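Local structure of Phosphoglucomutase/phosphomannomutase family protein (3UW2) at residues D268-V273 and L365-R370; L195-D200 and R370-L375; M287-E292 and G350-K355; M98-V103 and G207-R212. The protein probably catalyses intramolecular phosphoryl transfer as a metal-dependent member of the phosphohexose mutase family. All coordinates share one frame; numbering follows the deposited sequence.

Contact 1: D268-V273 and L365-R370. With ZN (zinc ion), chain K.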
# COMPACT_ATOMS: atom_id res chain seq x y z
N ASP A 268 -0.16 6.18 0.80
CA ASP A 268 -0.59 5.09 -0.13
C ASP A 268 -1.47 4.04 0.62
O ASP A 268 -1.81 2.99 0.08
CB ASP A 268 0.59 4.47 -0.89
CG ASP A 268 1.50 3.68 0.02
OD1 ASP A 268 1.21 3.68 1.22
OD2 ASP A 268 2.51 3.09 -0.43
N ARG A 269 -1.86 4.36 1.87
CA ARG A 269 -2.79 3.50 2.59
C ARG A 269 -3.82 4.34 3.36
O ARG A 269 -3.45 5.36 3.99
CB ARG A 269 -2.08 2.59 3.59
CG ARG A 269 -1.15 1.57 2.96
CD ARG A 269 -0.69 0.54 4.00
NE ARG A 269 0.36 1.06 4.86
CZ ARG A 269 0.83 0.45 5.96
NH1 ARG A 269 0.36 -0.74 6.34
NH2 ARG A 269 1.80 1.04 6.67
N LEU A 270 -5.07 3.89 3.34
CA LEU A 270 -6.19 4.53 4.06
C LEU A 270 -6.79 3.56 5.10
O LEU A 270 -7.14 2.40 4.75
CB LEU A 270 -7.30 4.95 3.06
CG LEU A 270 -8.63 5.46 3.65
CD1 LEU A 270 -8.48 6.86 4.16
CD2 LEU A 270 -9.71 5.42 2.56
N GLY A 271 -6.89 4.06 6.34
CA GLY A 271 -7.69 3.42 7.42
C GLY A 271 -9.04 4.11 7.54
O GLY A 271 -9.12 5.34 7.41
N VAL A 272 -10.11 3.33 7.83
CA VAL A 272 -11.50 3.81 7.82
C VAL A 272 -12.13 3.35 9.10
O VAL A 272 -12.10 2.15 9.44
CB VAL A 272 -12.33 3.19 6.62
CG1 VAL A 272 -13.82 3.59 6.70
CG2 VAL A 272 -11.73 3.59 5.27
N VAL A 273 -12.70 4.31 9.82
CA VAL A 273 -13.38 4.09 11.11
C VAL A 273 -14.82 4.63 11.02
O VAL A 273 -15.06 5.74 10.53
CB VAL A 273 -12.64 4.86 12.28
CG1 VAL A 273 -13.29 4.62 13.65
CG2 VAL A 273 -11.17 4.45 12.37
N LEU A 365 -5.44 8.56 -0.91
CA LEU A 365 -6.24 9.77 -1.02
C LEU A 365 -7.35 9.56 -2.10
O LEU A 365 -8.48 10.01 -1.91
CB LEU A 365 -5.38 10.97 -1.48
CG LEU A 365 -4.55 11.69 -0.38
CD1 LEU A 365 -3.41 10.84 0.17
CD2 LEU A 365 -3.97 12.97 -1.00
N TYR A 366 -6.98 8.96 -3.23
CA TYR A 366 -7.95 8.56 -4.21
C TYR A 366 -8.92 7.52 -3.66
O TYR A 366 -10.11 7.62 -3.92
CB TYR A 366 -7.26 8.02 -5.48
CG TYR A 366 -8.24 7.84 -6.61
CD1 TYR A 366 -8.86 8.96 -7.21
CD2 TYR A 366 -8.58 6.56 -7.08
CE1 TYR A 366 -9.84 8.80 -8.24
CE2 TYR A 366 -9.52 6.39 -8.10
CZ TYR A 366 -10.10 7.52 -8.71
OH TYR A 366 -11.01 7.32 -9.72
N THR A 367 -8.43 6.53 -2.91
CA THR A 367 -9.38 5.53 -2.34
C THR A 367 -10.37 6.28 -1.43
O THR A 367 -11.57 5.99 -1.44
CB THR A 367 -8.58 4.47 -1.54
OG1 THR A 367 -7.70 3.79 -2.45
CG2 THR A 367 -9.49 3.45 -0.78
N GLY A 368 -9.87 7.23 -0.62
CA GLY A 368 -10.75 8.01 0.24
C GLY A 368 -11.85 8.69 -0.58
O GLY A 368 -13.00 8.68 -0.21
N ALA A 369 -11.48 9.30 -1.70
CA ALA A 369 -12.43 9.97 -2.53
C ALA A 369 -13.44 8.98 -3.12
O ALA A 369 -14.65 9.27 -3.17
CB ALA A 369 -11.68 10.73 -3.64
N ARG A 370 -12.97 7.78 -3.52
CA ARG A 370 -13.86 6.83 -4.13
C ARG A 370 -14.81 6.33 -3.05
O ARG A 370 -15.96 6.03 -3.35
CB ARG A 370 -13.08 5.65 -4.75
CG ARG A 370 -12.35 6.02 -6.07
CD ARG A 370 -13.34 6.28 -7.21
NE ARG A 370 -13.99 5.01 -7.66
CZ ARG A 370 -13.60 4.28 -8.71
NH1 ARG A 370 -12.61 4.71 -9.55
NH2 ARG A 370 -14.27 3.17 -9.00
ZN ZN K . 2.65 3.87 2.78

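Contact 2: L195-D200 and R370-L375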
# COMPACT_ATOMS: atom_id res chain seq x y z
N LEU A 195 -20.11 15.38 3.32
CA LEU A 195 -20.02 14.48 4.42
C LEU A 195 -18.95 15.07 5.35
O LEU A 195 -17.87 15.48 4.90
CB LEU A 195 -19.58 13.14 3.83
CG LEU A 195 -20.11 11.77 4.26
CD1 LEU A 195 -20.15 10.78 3.10
CD2 LEU A 195 -19.13 11.26 5.31
N LYS A 196 -19.21 15.10 6.65
CA LYS A 196 -18.25 15.64 7.59
C LYS A 196 -17.33 14.53 8.06
O LYS A 196 -17.81 13.49 8.51
CB LYS A 196 -18.95 16.29 8.79
CG LYS A 196 -17.95 17.04 9.68
CD LYS A 196 -18.66 18.08 10.50
CE LYS A 196 -17.77 18.52 11.66
NZ LYS A 196 -18.54 19.54 12.40
N LEU A 197 -16.03 14.74 7.89
CA LEU A 197 -14.99 13.70 8.12
C LEU A 197 -13.97 14.10 9.18
O LEU A 197 -13.63 15.26 9.28
CB LEU A 197 -14.12 13.49 6.88
CG LEU A 197 -14.49 13.51 5.45
CD1 LEU A 197 -13.35 12.79 4.75
CD2 LEU A 197 -15.77 12.71 5.37
N VAL A 198 -13.48 13.11 9.91
CA VAL A 198 -12.30 13.26 10.73
C VAL A 198 -11.15 12.78 9.84
O VAL A 198 -11.25 11.67 9.28
CB VAL A 198 -12.45 12.42 12.01
CG1 VAL A 198 -11.12 12.39 12.79
CG2 VAL A 198 -13.53 13.04 12.89
N VAL A 199 -10.14 13.62 9.60
CA VAL A 199 -8.94 13.19 8.81
C VAL A 199 -7.70 13.28 9.72
O VAL A 199 -7.38 14.35 10.25
CB VAL A 199 -8.78 14.06 7.58
CG1 VAL A 199 -7.48 13.72 6.82
CG2 VAL A 199 -10.02 13.92 6.65
N ASP A 200 -7.08 12.13 9.96
CA ASP A 200 -5.85 11.96 10.77
C ASP A 200 -4.67 11.53 9.88
O ASP A 200 -4.68 10.41 9.29
CB ASP A 200 -6.08 10.87 11.83
CG ASP A 200 -4.88 10.73 12.84
OD1 ASP A 200 -3.73 10.87 12.42
OD2 ASP A 200 -5.07 10.44 14.03
N ARG A 370 -12.97 7.78 -3.52
CA ARG A 370 -13.86 6.83 -4.13
C ARG A 370 -14.81 6.33 -3.05
O ARG A 370 -15.96 6.03 -3.35
CB ARG A 370 -13.08 5.65 -4.75
CG ARG A 370 -12.35 6.02 -6.07
CD ARG A 370 -13.34 6.28 -7.21
NE ARG A 370 -13.99 5.01 -7.66
CZ ARG A 370 -13.60 4.28 -8.71
NH1 ARG A 370 -12.61 4.71 -9.55
NH2 ARG A 370 -14.27 3.17 -9.00
N LEU A 371 -14.32 6.22 -1.81
CA LEU A 371 -15.18 5.72 -0.68
C LEU A 371 -16.26 6.80 -0.41
O LEU A 371 -17.45 6.50 -0.33
CB LEU A 371 -14.28 5.46 0.52
CG LEU A 371 -15.01 5.01 1.80
CD1 LEU A 371 -15.91 3.83 1.48
CD2 LEU A 371 -14.00 4.66 2.87
N LEU A 372 -15.87 8.09 -0.35
CA LEU A 372 -16.86 9.17 -0.15
C LEU A 372 -17.93 9.20 -1.28
O LEU A 372 -19.09 9.51 -1.04
CB LEU A 372 -16.16 10.52 -0.05
CG LEU A 372 -15.20 10.85 1.10
CD1 LEU A 372 -14.49 12.15 0.85
CD2 LEU A 372 -16.06 10.95 2.35
N GLU A 373 -17.54 8.94 -2.51
CA GLU A 373 -18.51 8.91 -3.62
C GLU A 373 -19.66 7.92 -3.32
O GLU A 373 -20.84 8.21 -3.61
CB GLU A 373 -17.79 8.45 -4.89
CG GLU A 373 -18.71 8.35 -6.11
CD GLU A 373 -17.92 7.96 -7.36
OE1 GLU A 373 -17.44 6.78 -7.49
OE2 GLU A 373 -17.75 8.86 -8.19
N ILE A 374 -19.30 6.75 -2.79
CA ILE A 374 -20.25 5.71 -2.43
C ILE A 374 -21.01 6.05 -1.15
O ILE A 374 -22.25 5.97 -1.14
CB ILE A 374 -19.55 4.35 -2.29
CG1 ILE A 374 -18.95 3.90 -3.65
CG2 ILE A 374 -20.53 3.30 -1.74
CD1 ILE A 374 -18.02 2.71 -3.59
N LEU A 375 -20.29 6.38 -0.07
CA LEU A 375 -20.88 6.69 1.25
C LEU A 375 -21.86 7.88 1.15
O LEU A 375 -22.92 7.89 1.79
CB LEU A 375 -19.77 7.04 2.26
CG LEU A 375 -18.85 5.87 2.65
CD1 LEU A 375 -17.90 6.30 3.78
CD2 LEU A 375 -19.62 4.60 2.98

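Contact 3: M287-E292 and G350-K355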
# COMPACT_ATOMS: atom_id res chain seq x y z
N MET A 287 -14.89 -5.17 -0.82
CA MET A 287 -16.25 -5.63 -1.20
C MET A 287 -17.12 -4.46 -1.69
O MET A 287 -17.84 -4.56 -2.69
CB MET A 287 -16.90 -6.44 -0.08
CG MET A 287 -16.22 -7.81 0.05
SD MET A 287 -16.88 -9.07 1.17
CE MET A 287 -16.33 -8.53 2.79
N LEU A 288 -17.01 -3.31 -1.01
CA LEU A 288 -17.92 -2.22 -1.30
C LEU A 288 -17.52 -1.59 -2.64
O LEU A 288 -18.37 -1.20 -3.49
CB LEU A 288 -17.86 -1.19 -0.12
CG LEU A 288 -18.79 0.02 -0.14
CD1 LEU A 288 -20.22 -0.39 0.28
CD2 LEU A 288 -18.27 1.18 0.76
N PHE A 289 -16.21 -1.48 -2.83
CA PHE A 289 -15.72 -0.97 -4.12
C PHE A 289 -16.04 -1.93 -5.31
O PHE A 289 -16.40 -1.50 -6.39
CB PHE A 289 -14.19 -0.78 -3.99
CG PHE A 289 -13.81 0.35 -3.08
CD1 PHE A 289 -14.37 1.63 -3.29
CD2 PHE A 289 -12.80 0.18 -2.12
CE1 PHE A 289 -14.03 2.70 -2.46
CE2 PHE A 289 -12.44 1.26 -1.28
CZ PHE A 289 -13.07 2.52 -1.47
N ALA A 290 -15.84 -3.22 -5.09
CA ALA A 290 -16.06 -4.23 -6.12
C ALA A 290 -17.52 -4.16 -6.53
O ALA A 290 -17.84 -4.31 -7.71
CB ALA A 290 -15.77 -5.64 -5.55
N GLU A 291 -18.42 -4.02 -5.57
CA GLU A 291 -19.81 -3.95 -5.94
C GLU A 291 -20.05 -2.78 -6.90
O GLU A 291 -20.67 -2.94 -7.95
CB GLU A 291 -20.70 -3.88 -4.70
CG GLU A 291 -22.14 -3.44 -4.94
CD GLU A 291 -22.97 -3.48 -3.64
OE1 GLU A 291 -22.47 -3.05 -2.55
OE2 GLU A 291 -24.11 -3.97 -3.71
N GLU A 292 -19.59 -1.61 -6.54
CA GLU A 292 -19.82 -0.44 -7.39
C GLU A 292 -19.08 -0.58 -8.78
O GLU A 292 -19.66 -0.33 -9.85
CB GLU A 292 -19.34 0.82 -6.65
CG GLU A 292 -19.78 2.12 -7.31
CD GLU A 292 -19.07 2.41 -8.63
OE1 GLU A 292 -17.86 2.10 -8.74
OE2 GLU A 292 -19.74 2.92 -9.58
N GLY A 350 -4.11 -2.82 3.20
CA GLY A 350 -4.77 -1.54 2.97
C GLY A 350 -4.31 -0.74 1.74
O GLY A 350 -4.55 0.50 1.65
N HIS A 351 -3.62 -1.39 0.82
CA HIS A 351 -3.36 -0.69 -0.45
C HIS A 351 -4.49 -1.07 -1.36
O HIS A 351 -4.80 -2.26 -1.49
CB HIS A 351 -2.05 -1.14 -1.09
CG HIS A 351 -0.80 -0.83 -0.28
ND1 HIS A 351 0.06 0.16 -0.59
CD2 HIS A 351 -0.23 -1.49 0.83
CE1 HIS A 351 1.11 0.17 0.26
NE2 HIS A 351 0.93 -0.84 1.14
N VAL A 352 -5.09 -0.10 -2.05
CA VAL A 352 -6.23 -0.37 -2.90
C VAL A 352 -5.90 0.23 -4.26
O VAL A 352 -5.47 1.41 -4.35
CB VAL A 352 -7.55 0.22 -2.31
CG1 VAL A 352 -8.76 -0.13 -3.18
CG2 VAL A 352 -7.82 -0.34 -0.91
N PHE A 353 -6.06 -0.57 -5.32
CA PHE A 353 -5.58 -0.15 -6.62
C PHE A 353 -6.77 -0.02 -7.57
O PHE A 353 -7.34 -1.05 -7.99
CB PHE A 353 -4.61 -1.20 -7.20
CG PHE A 353 -3.46 -1.60 -6.30
CD1 PHE A 353 -3.66 -2.40 -5.17
CD2 PHE A 353 -2.14 -1.27 -6.65
CE1 PHE A 353 -2.56 -2.84 -4.39
CE2 PHE A 353 -1.04 -1.69 -5.87
CZ PHE A 353 -1.26 -2.48 -4.75
N PHE A 354 -7.12 1.21 -7.95
CA PHE A 354 -8.18 1.46 -8.97
C PHE A 354 -7.52 1.64 -10.34
O PHE A 354 -6.74 2.58 -10.49
CB PHE A 354 -8.96 2.76 -8.67
CG PHE A 354 -9.84 2.67 -7.44
CD1 PHE A 354 -11.16 2.19 -7.54
CD2 PHE A 354 -9.30 2.96 -6.15
CE1 PHE A 354 -11.97 2.07 -6.39
CE2 PHE A 354 -10.12 2.84 -5.02
CZ PHE A 354 -11.43 2.40 -5.14
N LYS A 355 -7.84 0.76 -11.29
CA LYS A 355 -7.56 1.01 -12.67
C LYS A 355 -8.80 1.62 -13.27
O LYS A 355 -8.71 2.63 -13.99
CB LYS A 355 -7.16 -0.27 -13.41
CG LYS A 355 -6.98 -0.09 -14.93
CD LYS A 355 -5.90 0.94 -15.25
CE LYS A 355 -5.94 1.20 -16.76
NZ LYS A 355 -4.50 1.05 -17.05

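Contact 4: M98-V103 and G207-R212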
# COMPACT_ATOMS: atom_id res chain seq x y z
N MET A 98 7.58 17.80 -2.12
CA MET A 98 7.10 16.96 -1.00
C MET A 98 5.61 16.69 -1.19
O MET A 98 4.76 17.59 -1.12
CB MET A 98 7.32 17.69 0.34
CG MET A 98 6.89 16.86 1.57
SD MET A 98 6.53 17.97 2.99
CE MET A 98 5.06 18.89 2.44
N VAL A 99 5.32 15.46 -1.57
CA VAL A 99 3.93 15.08 -1.89
C VAL A 99 3.73 13.63 -1.44
O VAL A 99 4.73 12.88 -1.25
CB VAL A 99 3.61 15.17 -3.38
CG1 VAL A 99 3.58 16.63 -3.89
CG2 VAL A 99 4.61 14.34 -4.21
N PRO A 100 2.46 13.21 -1.20
CA PRO A 100 2.20 11.78 -0.92
C PRO A 100 2.75 10.91 -2.06
O PRO A 100 2.89 11.40 -3.22
CB PRO A 100 0.65 11.70 -0.95
CG PRO A 100 0.24 13.07 -0.40
CD PRO A 100 1.20 13.99 -1.19
N THR A 101 3.21 9.73 -1.72
CA THR A 101 3.71 8.73 -2.67
C THR A 101 2.85 8.53 -3.95
O THR A 101 3.39 8.65 -5.06
CB THR A 101 3.91 7.38 -1.92
OG1 THR A 101 5.08 7.53 -1.11
CG2 THR A 101 4.18 6.22 -2.85
N PRO A 102 1.51 8.37 -3.83
CA PRO A 102 0.75 8.15 -5.04
C PRO A 102 0.75 9.40 -5.89
O PRO A 102 0.43 9.32 -7.06
CB PRO A 102 -0.69 7.84 -4.57
CG PRO A 102 -0.72 8.37 -3.21
CD PRO A 102 0.64 8.37 -2.63
N VAL A 103 1.08 10.57 -5.33
CA VAL A 103 1.18 11.78 -6.19
C VAL A 103 2.44 11.70 -7.11
O VAL A 103 2.42 12.14 -8.27
CB VAL A 103 1.14 13.12 -5.35
CG1 VAL A 103 1.30 14.37 -6.26
CG2 VAL A 103 -0.21 13.17 -4.64
N GLY A 207 -1.25 14.89 5.09
CA GLY A 207 -2.19 15.89 5.65
C GLY A 207 -2.58 17.09 4.79
O GLY A 207 -3.78 17.31 4.51
N PRO A 208 -1.59 17.88 4.33
CA PRO A 208 -1.94 19.02 3.50
C PRO A 208 -2.77 18.71 2.24
O PRO A 208 -3.83 19.32 2.01
CB PRO A 208 -0.57 19.65 3.15
CG PRO A 208 0.34 19.19 4.27
CD PRO A 208 -0.13 17.76 4.52
N LEU A 209 -2.30 17.82 1.38
CA LEU A 209 -3.04 17.55 0.18
C LEU A 209 -4.34 16.75 0.43
O LEU A 209 -5.34 16.94 -0.25
CB LEU A 209 -2.17 16.76 -0.79
CG LEU A 209 -2.57 16.72 -2.25
CD1 LEU A 209 -2.88 18.11 -2.86
CD2 LEU A 209 -1.40 16.07 -3.00
N ALA A 210 -4.35 15.81 1.37
CA ALA A 210 -5.65 15.12 1.62
C ALA A 210 -6.74 16.11 2.10
O ALA A 210 -7.88 16.05 1.61
CB ALA A 210 -5.50 14.00 2.61
N THR A 211 -6.37 17.07 2.96
CA THR A 211 -7.36 18.03 3.44
C THR A 211 -7.81 18.93 2.31
O THR A 211 -9.00 19.17 2.16
CB THR A 211 -6.89 18.81 4.69
OG1 THR A 211 -5.61 19.40 4.44
CG2 THR A 211 -6.77 17.82 5.87
N ARG A 212 -6.85 19.39 1.50
CA ARG A 212 -7.15 20.15 0.28
C ARG A 212 -8.14 19.39 -0.62
O ARG A 212 -9.13 19.98 -1.07
CB ARG A 212 -5.89 20.40 -0.53
CG ARG A 212 -6.13 21.18 -1.81
CD ARG A 212 -4.81 21.52 -2.53
NE ARG A 212 -5.24 22.12 -3.80
CZ ARG A 212 -4.46 22.48 -4.81
NH1 ARG A 212 -3.16 22.35 -4.74
NH2 ARG A 212 -5.04 23.03 -5.88

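Contact 1: D268-V273 and L365-R370
In L270, a chi1 of 172° swings CG away from the backbone N, and the second torsion then turns CD2 against helix 364-375. In T367, a chi1 of -63° sends the methyl CG2 to the strand side and leaves OG1 to be hydrogen-bonded to the carbonyl O of D363, one helical turn back. The two methyls meet where L270 CD2 lies 3.9 Å from T367 CG2. The closer neighbour of L270 CD2 is backbone, G368 CA at 3.6 Å, so the methyl lies directly on the helix backbone. Two residues before L270, D268 binds the zinc ion, with OD1 at 2.1 Å from the metal; D264 and D266 also coordinate it. The other carboxylate oxygen of D268 forms a salt bridge with K140. Within the helix, R370 NH1 donates a nearly straight bond (160°) to Y366 OH, which lies in the guanidinium plane, while R370 CG sits over one face of the tyrosine ring. The chemistry thus divides along the chain: charged ligands hold the metal at D268, and van der Waals contact without hydrogen bonds begins at L270, joining the domain II strand to the domain III helix.

Contact 2: L195-D200 and R370-L375
L197 and L372 meet end on, their branched ends touching between strand 197-200 and helix 364-375. The tightest point is L197 CD2 against L372 CD2, at 3.5 Å. L197 CD1 lies to the side, 4.1 Å from both L372 CD1 and L372 CD2, so the forked end of one leucine faces the forked end of the other. In L372, CG sits beside the backbone N and opposite the carbonyl carbon (chi1 -64°), which sends its two methyls to the strand. Two residues before L197, L195 offers a second bump. Its CD1 comes down on the base of L375 rather than on its tip, 3.9 Å from L375 CB and equally near the backbone carbon of L375. The same methyl is 4.2 Å from L372 CD2, and it therefore settles into the shallow hollow between the side chains of L372 and L375, which are three residues apart on one helical face. On the helix side, L372 is the main bump, touching both L195 and L197, whose side chains point toward the helix while that of the intervening K196 points away and forms a salt bridge with D256. E373 likewise faces away from the strand, and its OE2 pairs with R357. All four touching leucines are buried. A helix laid by its apolar face against a mixed sheet is characteristic of the alpha/beta/alpha domains of phosphohexose mutases; here the helix belongs to domain III and the sheet to domain II, so that the layer is shared across the domain boundary.

Contact 3: M287-E292 and G350-K355
Helix 282-296 and strand 352-354 keep their backbones well apart, with 9.3 Å between F289 CA and F354 CA at the nearest pair, and the gap is bridged by side chains alone. The central element is a T-shaped aromatic pair in which the edge of F354 points at the face of F289. The ring planes stand at 85° to each other and the centroids are 5.0 Å apart. F354 CZ is the probing atom: it lies over the centre of the F289 ring, 3.5 Å above its plane, and so comes within contact of all six ring carbons, F289 CD1 being closest at 3.6 Å. The CA-CB bond of F354 does not aim at the helix; a chi1 of -69° and the length of the ring carry its end there. V352, two residues earlier on the strand, brings CG1 to F289 CD2 at 4.2 Å, at a slant to the ring. F289 thus receives an aromatic edge and a methyl from one strand side. Between V352 and F354, F353 is directed to the other side of the strand, where helix 330-340 packs on it. Helix 364-375 closes the near side: T367 touches both F289 and V352, and Y366 makes a further edge-to-face pair with F354, so the F289-F354 pair fills the junction of helix 282-296, helix 364-375 and edge strand 352-354 of the domain III sheet.

Contact 4: M98-V103 and G207-R212
L209 lays its CD2 methyl over the seam between the P100 ring and the side chain of V103, at a slant to both. The two sides come from different alpha/beta/alpha domains: P100 occupies the N-cap position of helix 101-107 in domain I, whereas L209 belongs to helix 206-216, which follows strand 197-200 in domain II. In L209, CG stands roughly opposite the backbone N (chi1 -162°), and this extends the leucine out of its helix toward domain I. P100 and V103 lie next to each other because they are joined through the first helical turn, V103 N donating to P100 O at 2.9 Å. V103 has CG2 beside its own backbone N, the branch that faces L209. The packing is apolar, and the three touching side chains are buried; helix 178-186 also lines the site, with Y181 against V103 and V182 against L209. The cap region also adjoins the metal site. T101 OG1 is hydrogen-bonded to OD2 of D266, a zinc ligand, and a backbone hydrogen bond joins the same two residues, making T101 a second-shell residue that probably helps to position this aspartate. The side chain of P100 is about 9 Å from the zinc ion. Of the two meetings made by the leucine methyl, L209 CD2 to P100 CD measures 3.8 Å, and L209 CD2 to V103 CG2 is the tighter at 3.5 Å.

In the fold
Contact 4 joins the first two domains, contacts 1 and 2 join domains II and III, and contact 3 lies within domain III. Along the chain, contact 4 closes before contacts 1 and 3 open; contact 3 falls within contact 1 and contact 1 within contact 2, whereas the segments of contacts 2 and 4 alternate. Helix 364-375 serves contacts 1 and 2, whose centres are about 8 Å apart, and meets two strands of one domain II sheet. The centre of contact 3 is about 10 Å from that of contact 1, and R370 touches F354. Contacts 3 and 4 have nearest atoms about 7 Å apart. Contacts 1 and 4 flank the zinc site, contact 3 lies nearby, and contact 2 carries the II/III interface away from it.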